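Local coordinates for protein BIFUNCTIONAL PROTEIN Proline utilization A (PutA) (Corynebacterium freiburgense, PDB 5UX5) that probably oxidises proline to glutamate in two steps, with an FAD-dependent proline dehydrogenase and an NAD-dependent aldehyde dehydrogenase joined in one chain, at residues V882-F887 against T960-E965; V968-P973 against Q1059-T1064. All coordinates share one frame; numbering follows the deposited sequence.

In the fold
Both contacts are largely buried, and their centres lie about 10 Å apart in the region where aldehyde dehydrogenase loops and strands meet the C-terminal part of the chain. Interaction 1 joins two loops, V882-F887 and T960-E965, by packing round long polar side chains whose firm bonds go to residues outside the two loops. Interaction 2 follows in the chain and pairs strands 965-980 and 1056-1064 through regular backbone hydrogen bonds, with one side-chain clasp added. Strand 965-980 begins at the last residue of the loop in interaction 1. The two contacts touch directly: P886 packs on F969 and A1060, while Q885 and E965 lie against S1062.

Interaction 1: V882-F887 against T960-E965; sequences VQRQPF and TGLRCE
Apolar packing carries most of this loop-to-loop contact, and R884 is its middle. Its chain is extended from CG to NE, with CG beside the backbone N (chi1 -79°), and T960 and L962 cross it at about a right angle. The T960 methyl CG2 lies 3.5 Å from R884 CG and also meets the amide end of Q883, with Q883 NE2 3.4 Å from T960 CG2. Farther out, L962 lays methyl CD1 over the centre of one face of the R884 guanidinium, 3.7 Å from R884 CZ.

The polar ends look elsewhere for their firm bonds. R884 NH2 donates to the carbonyl of L312 in helix 303-313, Q883 OE1 accepts from R569, and Q885 OE1 accepts from the backbone N of I881. E965, extended with CG anti to its backbone N (chi1 -177°), forms a salt bridge with R875 through OE2. Its other oxygen, OE1, is hydrogen-bonded with N967 and lies 3.4 Å from Q885 NE2, the amide and carboxylate planes standing 85° apart; NE2 donates to N967 OD1.

R884 NH1 is 4.4 Å from E965 OE1, beyond a salt bridge, yet the buried carboxylate has two arginines near it, R884 and R875, which probably favours its ionised form. The chemistry thus implies a junction in which aliphatic surfaces fit the loop after strand 870-873 to the loop leading into strand 965-980, while R884 ties the first loop to helix 303-313 and Q883 ties it to helix 550-574; the second loop reaches E311 through the backbone N of R963 and C964.

Interaction 2: V968-P973 against Q1059-T1064; sequences VFRYRP and QAVSTT
The R970 guanidinium and the Q1059 amide lie nearly in one plane, and the R972 guanidinium is stacked over a face of R970. R972 NH1 sits 3.3 Å above that face of the R970 guanidinium, toward its rim, while R970 NH2 lies over the centre of one face of R972. Q1059 occupies the edge of R970, its amide turned just 15° from the guanidinium plane. The ring of F969, on the face shared with A1060, has Y971 OH at its edge.

The motif is an antiparallel beta pair between strands 965-980 and 1056-1064, whose short segments run at 147°. V968 with V1061 and R970 with Q1059 are hydrogen-bonded pairs; F969 with A1060 between them is non-hydrogen-bonded. V1061 N donates to V968 O at 2.9 Å, in the carbonyl plane and on a lone pair, whereas V968 N approaches V1061 O from above its carbonyl plane. At the other end R970 N meets Q1059 O almost along the C=O axis, at 2.9 Å. Strand 1056-1064 also bonds to strand 870-873 through A1060 and S1062, so it links the aldehyde dehydrogenase strands to the C-terminal ones.

On the face of V968, R970, Q1059 and V1061, V968 CB and V1061 CB lie 4.4 Å apart, and V1061 CG2 rests against R970 NE. The two like-charged groups stack, and their salt bridges, R970 NH1 to E956 and R972 NH2 to E864, probably offset the repulsion. R970, its CG in the crowded position between backbone N and carbonyl carbon (chi1 64°), runs alongside Q1059. Q1059 NE2 donates to the carbonyl of V868, while OE1 accepts twice from the side of R970, 2.7 Å from R970 NE and 2.9 Å from R970 NH2.

Interaction 1: V882-F887 against T960-E965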
ATOM      1  N   VAL A 882       8.521  -6.976   2.092  1.00 26.17           N
ATOM      2  CA  VAL A 882       9.579  -7.974   2.047  1.00 19.03           C
ATOM      3  C   VAL A 882       9.429  -8.839   0.809  1.00 22.91           C
ATOM      4  O   VAL A 882       8.328  -9.260   0.457  1.00 28.59           O
ATOM      5  CB  VAL A 882       9.563  -8.854   3.302  1.00 19.17           C
ATOM      6  CG1 VAL A 882      10.476 -10.039   3.096  1.00 36.82           C
ATOM      7  CG2 VAL A 882       9.984  -8.064   4.507  1.00 19.38           C
ATOM      8  N   GLN A 883      10.529  -9.023   0.098  1.00 18.92           N
ATOM      9  CA  GLN A 883      10.628  -9.847  -1.097  1.00 27.94           C
ATOM     10  C   GLN A 883       9.882  -9.282  -2.300  1.00 34.55           C
ATOM     11  O   GLN A 883      10.338  -9.456  -3.432  1.00 36.61           O
ATOM     12  CB  GLN A 883      10.174 -11.266  -0.802  1.00 24.28           C
ATOM     13  CG  GLN A 883      10.507 -12.167  -1.933  1.00 35.67           C
ATOM     14  CD  GLN A 883       9.789 -13.487  -1.836  1.00 47.56           C
ATOM     15  OE1 GLN A 883      10.403 -14.544  -2.006  1.00 49.83           O
ATOM     16  NE2 GLN A 883       8.481 -13.441  -1.556  1.00 45.24           N
ATOM     17  N   ARG A 884       8.739  -8.617  -2.086  1.00 41.24           N
ATOM     18  CA  ARG A 884       8.077  -7.917  -3.187  1.00 29.97           C
ATOM     19  C   ARG A 884       8.922  -6.750  -3.661  1.00 26.79           C
ATOM     20  O   ARG A 884       9.155  -6.587  -4.860  1.00 28.08           O
ATOM     21  CB  ARG A 884       6.705  -7.409  -2.765  1.00 32.89           C
ATOM     22  CG  ARG A 884       5.587  -8.409  -2.742  1.00 36.76           C
ATOM     23  CD  ARG A 884       4.267  -7.671  -2.644  1.00 33.89           C
ATOM     24  NE  ARG A 884       3.192  -8.479  -2.082  1.00 38.41           N
ATOM     25  CZ  ARG A 884       2.012  -7.976  -1.726  1.00 29.51           C
ATOM     26  NH1 ARG A 884       1.780  -6.689  -1.871  1.00 28.47           N
ATOM     27  NH2 ARG A 884       1.075  -8.750  -1.213  1.00 24.99           N
ATOM     28  N   GLN A 885       9.309  -5.875  -2.733  1.00 33.35           N
ATOM     29  CA  GLN A 885      10.171  -4.719  -3.000  1.00 34.68           C
ATOM     30  C   GLN A 885      11.286  -4.769  -1.966  1.00 35.61           C
ATOM     31  O   GLN A 885      11.172  -4.178  -0.882  1.00 40.84           O
ATOM     32  CB  GLN A 885       9.401  -3.399  -2.926  1.00 32.02           C
ATOM     33  CG  GLN A 885       8.192  -3.333  -3.850  1.00 31.23           C
ATOM     34  CD  GLN A 885       6.911  -3.712  -3.127  1.00 32.42           C
ATOM     35  OE1 GLN A 885       6.842  -3.625  -1.891  1.00 32.06           O
ATOM     36  NE2 GLN A 885       5.901  -4.170  -3.884  1.00 26.97           N
ATOM     37  N   PRO A 886      12.337  -5.538  -2.228  1.00 34.69           N
ATOM     38  CA  PRO A 886      13.531  -5.467  -1.381  1.00 34.66           C
ATOM     39  C   PRO A 886      14.006  -4.025  -1.282  1.00 32.58           C
ATOM     40  O   PRO A 886      14.004  -3.285  -2.269  1.00 32.92           O
ATOM     41  CB  PRO A 886      14.530  -6.345  -2.123  1.00 34.42           C
ATOM     42  CG  PRO A 886      13.671  -7.262  -2.949  1.00 26.48           C
ATOM     43  CD  PRO A 886      12.485  -6.502  -3.330  1.00 25.11           C
ATOM     44  N   PHE A 887      14.406  -3.612  -0.089  1.00 25.64           N
ATOM     45  CA  PHE A 887      14.561  -2.190   0.187  1.00 25.09           C
ATOM     46  C   PHE A 887      16.031  -1.828   0.432  1.00 36.11           C
ATOM     47  O   PHE A 887      16.733  -2.516   1.191  1.00 37.48           O
ATOM     48  CB  PHE A 887      13.693  -1.798   1.383  1.00 20.17           C
ATOM     49  CG  PHE A 887      13.596  -0.314   1.602  1.00 27.08           C
ATOM     50  CD1 PHE A 887      12.730   0.445   0.849  1.00 27.32           C
ATOM     51  CD2 PHE A 887      14.396   0.323   2.548  1.00 23.25           C
ATOM     52  CE1 PHE A 887      12.639   1.822   1.036  1.00 36.06           C
ATOM     53  CE2 PHE A 887      14.320   1.685   2.740  1.00 21.80           C
ATOM     54  CZ  PHE A 887      13.434   2.441   1.984  1.00 36.86           C
ATOM     55  N   THR A 960       7.250 -12.661  -6.547  1.00 25.21           N
ATOM     56  CA  THR A 960       5.957 -12.846  -5.904  1.00 24.02           C
ATOM     57  C   THR A 960       4.848 -13.128  -6.900  1.00 29.25           C
ATOM     58  O   THR A 960       3.859 -13.777  -6.543  1.00 41.70           O
ATOM     59  CB  THR A 960       5.591 -11.650  -4.996  1.00 21.74           C
ATOM     60  OG1 THR A 960       5.906 -10.430  -5.648  1.00 39.23           O
ATOM     61  CG2 THR A 960       6.356 -11.700  -3.629  1.00 24.43           C
ATOM     62  N   GLY A 961       4.981 -12.641  -8.126  1.00 20.88           N
ATOM     63  CA  GLY A 961       4.105 -13.047  -9.208  1.00 21.42           C
ATOM     64  C   GLY A 961       2.668 -12.607  -9.115  1.00 28.95           C
ATOM     65  O   GLY A 961       1.815 -13.260  -9.716  1.00 42.56           O
ATOM     66  N   LEU A 962       2.386 -11.478  -8.447  1.00 29.11           N
ATOM     67  CA  LEU A 962       1.031 -10.941  -8.344  1.00 21.01           C
ATOM     68  C   LEU A 962       0.474 -10.591  -9.713  1.00 28.05           C
ATOM     69  O   LEU A 962       1.209 -10.154 -10.593  1.00 33.07           O
ATOM     70  CB  LEU A 962       1.013  -9.661  -7.507  1.00 20.60           C
ATOM     71  CG  LEU A 962       1.593  -9.716  -6.107  1.00 24.37           C
ATOM     72  CD1 LEU A 962       1.416  -8.387  -5.400  1.00 19.94           C
ATOM     73  CD2 LEU A 962       0.907 -10.768  -5.373  1.00 22.77           C
ATOM     74  N   ARG A 963      -0.849 -10.741  -9.890  1.00 33.07           N
ATOM     75  CA  ARG A 963      -1.472 -10.290 -11.137  1.00 31.82           C
ATOM     76  C   ARG A 963      -1.442  -8.763 -11.263  1.00 35.62           C
ATOM     77  O   ARG A 963      -0.996  -8.227 -12.279  1.00 40.41           O
ATOM     78  CB  ARG A 963      -2.900 -10.829 -11.238  1.00 32.83           C
ATOM     79  CG  ARG A 963      -3.039 -12.170 -11.990  1.00 53.88           C
ATOM     80  CD  ARG A 963      -4.293 -13.003 -11.583  1.00 61.01           C
ATOM     81  NE  ARG A 963      -4.149 -13.585 -10.240  1.00 64.30           N
ATOM     82  CZ  ARG A 963      -4.864 -13.240  -9.163  1.00 64.81           C
ATOM     83  NH1 ARG A 963      -4.629 -13.837  -7.991  1.00 56.87           N
ATOM     84  NH2 ARG A 963      -5.810 -12.295  -9.246  1.00 65.14           N
ATOM     85  N   CYS A 964      -1.844  -8.039 -10.217  1.00 30.69           N
ATOM     86  CA  CYS A 964      -2.107  -6.610 -10.373  1.00 30.03           C
ATOM     87  C   CYS A 964      -0.857  -5.738 -10.266  1.00 34.18           C
ATOM     88  O   CYS A 964      -0.927  -4.534 -10.537  1.00 32.44           O
ATOM     89  CB  CYS A 964      -3.105  -6.154  -9.311  1.00 28.87           C
ATOM     90  SG  CYS A 964      -2.405  -6.300  -7.660  1.00 45.90           S
ATOM     91  N   GLU A 965       0.276  -6.295  -9.864  1.00 31.68           N
ATOM     92  CA  GLU A 965       1.459  -5.484  -9.632  1.00 23.11           C
ATOM     93  C   GLU A 965       2.698  -6.284 -10.013  1.00 21.32           C
ATOM     94  O   GLU A 965       2.964  -7.337  -9.438  1.00 26.54           O
ATOM     95  CB  GLU A 965       1.514  -5.048  -8.177  1.00 20.81           C
ATOM     96  CG  GLU A 965       2.656  -4.158  -7.825  1.00 20.74           C
ATOM     97  CD  GLU A 965       2.558  -3.674  -6.411  1.00 26.47           C
ATOM     98  OE1 GLU A 965       2.959  -4.416  -5.473  1.00 29.06           O
ATOM     99  OE2 GLU A 965       2.036  -2.544  -6.229  1.00 30.81           O
TER

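Interaction 2: V968-P973 against Q1059-T1064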
ATOM      1  N   VAL A 968       9.746  -6.481  -9.681  1.00 30.20           N
ATOM      2  CA  VAL A 968      10.964  -6.977 -10.330  1.00 27.73           C
ATOM      3  C   VAL A 968      12.197  -6.738  -9.458  1.00 27.17           C
ATOM      4  O   VAL A 968      12.369  -5.663  -8.874  1.00 33.85           O
ATOM      5  CB  VAL A 968      11.129  -6.310 -11.711  1.00 23.26           C
ATOM      6  CG1 VAL A 968      12.475  -6.552 -12.283  1.00 22.60           C
ATOM      7  CG2 VAL A 968      10.071  -6.849 -12.660  1.00 22.61           C
ATOM      8  N   PHE A 969      13.069  -7.746  -9.393  1.00 27.33           N
ATOM      9  CA  PHE A 969      14.343  -7.667  -8.681  1.00 24.54           C
ATOM     10  C   PHE A 969      15.448  -7.863  -9.708  1.00 30.66           C
ATOM     11  O   PHE A 969      15.530  -8.920 -10.342  1.00 41.49           O
ATOM     12  CB  PHE A 969      14.440  -8.730  -7.589  1.00 20.45           C
ATOM     13  CG  PHE A 969      15.719  -8.683  -6.821  1.00 25.41           C
ATOM     14  CD1 PHE A 969      15.899  -7.746  -5.821  1.00 21.46           C
ATOM     15  CD2 PHE A 969      16.763  -9.564  -7.112  1.00 23.39           C
ATOM     16  CE1 PHE A 969      17.099  -7.685  -5.126  1.00 20.63           C
ATOM     17  CE2 PHE A 969      17.965  -9.504  -6.422  1.00 21.42           C
ATOM     18  CZ  PHE A 969      18.140  -8.559  -5.436  1.00 20.16           C
ATOM     19  N   ARG A 970      16.282  -6.848  -9.888  1.00 21.74           N
ATOM     20  CA  ARG A 970      17.270  -6.892 -10.940  1.00 22.40           C
ATOM     21  C   ARG A 970      18.556  -6.250 -10.458  1.00 33.95           C
ATOM     22  O   ARG A 970      18.588  -5.513  -9.464  1.00 25.07           O
ATOM     23  CB  ARG A 970      16.780  -6.208 -12.237  1.00 23.13           C
ATOM     24  CG  ARG A 970      16.521  -4.728 -12.139  1.00 26.35           C
ATOM     25  CD  ARG A 970      15.974  -4.169 -13.453  1.00 27.42           C
ATOM     26  NE  ARG A 970      15.951  -2.708 -13.462  1.00 27.12           N
ATOM     27  CZ  ARG A 970      15.779  -1.965 -14.552  1.00 33.00           C
ATOM     28  NH1 ARG A 970      15.641  -2.546 -15.737  1.00 31.31           N
ATOM     29  NH2 ARG A 970      15.757  -0.641 -14.464  1.00 25.84           N
ATOM     30  N   TYR A 971      19.620  -6.527 -11.211  1.00 29.44           N
ATOM     31  CA  TYR A 971      20.923  -5.960 -10.932  1.00 24.29           C
ATOM     32  C   TYR A 971      21.254  -4.919 -11.990  1.00 27.57           C
ATOM     33  O   TYR A 971      21.048  -5.159 -13.179  1.00 30.98           O
ATOM     34  CB  TYR A 971      21.971  -7.067 -10.891  1.00 26.51           C
ATOM     35  CG  TYR A 971      21.713  -8.113  -9.823  1.00 25.24           C
ATOM     36  CD1 TYR A 971      20.853  -9.176 -10.055  1.00 29.40           C
ATOM     37  CD2 TYR A 971      22.298  -8.003  -8.549  1.00 23.63           C
ATOM     38  CE1 TYR A 971      20.620 -10.146  -9.075  1.00 28.38           C
ATOM     39  CE2 TYR A 971      22.059  -8.959  -7.557  1.00 25.39           C
ATOM     40  CZ  TYR A 971      21.220 -10.023  -7.836  1.00 30.46           C
ATOM     41  OH  TYR A 971      20.987 -10.977  -6.891  1.00 29.36           O
ATOM     42  N   ARG A 972      21.736  -3.758 -11.558  1.00 26.95           N
ATOM     43  CA  ARG A 972      22.200  -2.690 -12.460  1.00 30.64           C
ATOM     44  C   ARG A 972      23.718  -2.554 -12.385  1.00 29.27           C
ATOM     45  O   ARG A 972      24.312  -2.765 -11.321  1.00 30.93           O
ATOM     46  CB  ARG A 972      21.599  -1.316 -12.125  1.00 35.00           C
ATOM     47  CG  ARG A 972      20.110  -1.271 -12.066  1.00 30.34           C
ATOM     48  CD  ARG A 972      19.554  -1.655 -13.403  1.00 31.05           C
ATOM     49  NE  ARG A 972      19.581  -0.564 -14.355  1.00 26.57           N
ATOM     50  CZ  ARG A 972      19.242  -0.708 -15.628  1.00 28.91           C
ATOM     51  NH1 ARG A 972      18.868  -1.907 -16.049  1.00 29.31           N
ATOM     52  NH2 ARG A 972      19.253   0.336 -16.458  1.00 28.42           N
ATOM     53  N   PRO A 973      24.373  -2.142 -13.467  1.00 28.94           N
ATOM     54  CA  PRO A 973      25.840  -2.086 -13.451  1.00 27.02           C
ATOM     55  C   PRO A 973      26.329  -0.956 -12.566  1.00 27.77           C
ATOM     56  O   PRO A 973      25.775   0.147 -12.595  1.00 29.99           O
ATOM     57  CB  PRO A 973      26.199  -1.837 -14.918  1.00 28.26           C
ATOM     58  CG  PRO A 973      25.053  -1.087 -15.435  1.00 28.59           C
ATOM     59  CD  PRO A 973      23.832  -1.660 -14.747  1.00 32.49           C
ATOM     60  N   GLN A1059      18.384  -3.491  -7.501  1.00 25.66           N
ATOM     61  CA  GLN A1059      17.262  -2.575  -7.713  1.00 21.87           C
ATOM     62  C   GLN A1059      15.924  -3.300  -7.796  1.00 22.54           C
ATOM     63  O   GLN A1059      15.790  -4.297  -8.511  1.00 23.21           O
ATOM     64  CB  GLN A1059      17.449  -1.751  -8.994  1.00 22.69           C
ATOM     65  CG  GLN A1059      16.295  -0.821  -9.326  1.00 23.60           C
ATOM     66  CD  GLN A1059      16.489  -0.087 -10.625  1.00 28.37           C
ATOM     67  OE1 GLN A1059      16.547  -0.704 -11.688  1.00 39.86           O
ATOM     68  NE2 GLN A1059      16.552   1.243 -10.558  1.00 25.57           N
ATOM     69  N   ALA A1060      14.913  -2.741  -7.126  1.00 21.28           N
ATOM     70  CA  ALA A1060      13.536  -3.223  -7.198  1.00 21.02           C
ATOM     71  C   ALA A1060      12.692  -2.257  -8.015  1.00 26.02           C
ATOM     72  O   ALA A1060      12.700  -1.055  -7.743  1.00 29.28           O
ATOM     73  CB  ALA A1060      12.935  -3.362  -5.806  1.00 21.82           C
ATOM     74  N   VAL A1061      11.978  -2.772  -9.023  1.00 32.29           N
ATOM     75  CA  VAL A1061      11.094  -1.956  -9.860  1.00 29.41           C
ATOM     76  C   VAL A1061       9.679  -2.497  -9.711  1.00 36.34           C
ATOM     77  O   VAL A1061       9.372  -3.602 -10.184  1.00 39.49           O
ATOM     78  CB  VAL A1061      11.507  -1.948 -11.332  1.00 22.94           C
ATOM     79  CG1 VAL A1061      10.707  -0.899 -12.083  1.00 23.60           C
ATOM     80  CG2 VAL A1061      13.002  -1.702 -11.477  1.00 38.39           C
ATOM     81  N   SER A1062       8.804  -1.694  -9.104  1.00 32.25           N
ATOM     82  CA  SER A1062       7.430  -2.073  -8.808  1.00 22.81           C
ATOM     83  C   SER A1062       6.499  -1.234  -9.663  1.00 22.13           C
ATOM     84  O   SER A1062       6.539  -0.002  -9.575  1.00 30.64           O
ATOM     85  CB  SER A1062       7.128  -1.874  -7.328  1.00 21.02           C
ATOM     86  OG  SER A1062       5.783  -2.199  -7.070  1.00 41.95           O
ATOM     87  N   THR A1063       5.689  -1.896 -10.501  1.00 22.21           N
ATOM     88  CA  THR A1063       4.802  -1.251 -11.482  1.00 28.79           C
ATOM     89  C   THR A1063       3.361  -1.748 -11.352  1.00 36.99           C
ATOM     90  O   THR A1063       3.097  -2.957 -11.447  1.00 39.94           O
ATOM     91  CB  THR A1063       5.247  -1.511 -12.924  1.00 30.18           C
ATOM     92  OG1 THR A1063       6.611  -1.112 -13.106  1.00 35.38           O
ATOM     93  CG2 THR A1063       4.338  -0.784 -13.903  1.00 24.31           C
ATOM     94  N   THR A1064       2.428  -0.818 -11.173  1.00 35.18           N
ATOM     95  CA  THR A1064       1.018  -1.165 -11.227  1.00 31.02           C
ATOM     96  C   THR A1064       0.712  -1.734 -12.602  1.00 34.44           C
ATOM     97  O   THR A1064       1.188  -1.215 -13.608  1.00 40.16           O
ATOM     98  CB  THR A1064       0.158   0.070 -10.907  1.00 29.64           C
ATOM     99  OG1 THR A1064       0.538   0.547  -9.618  1.00 31.69           O
ATOM    100  CG2 THR A1064      -1.340  -0.267 -10.843  1.00 22.99           C
TER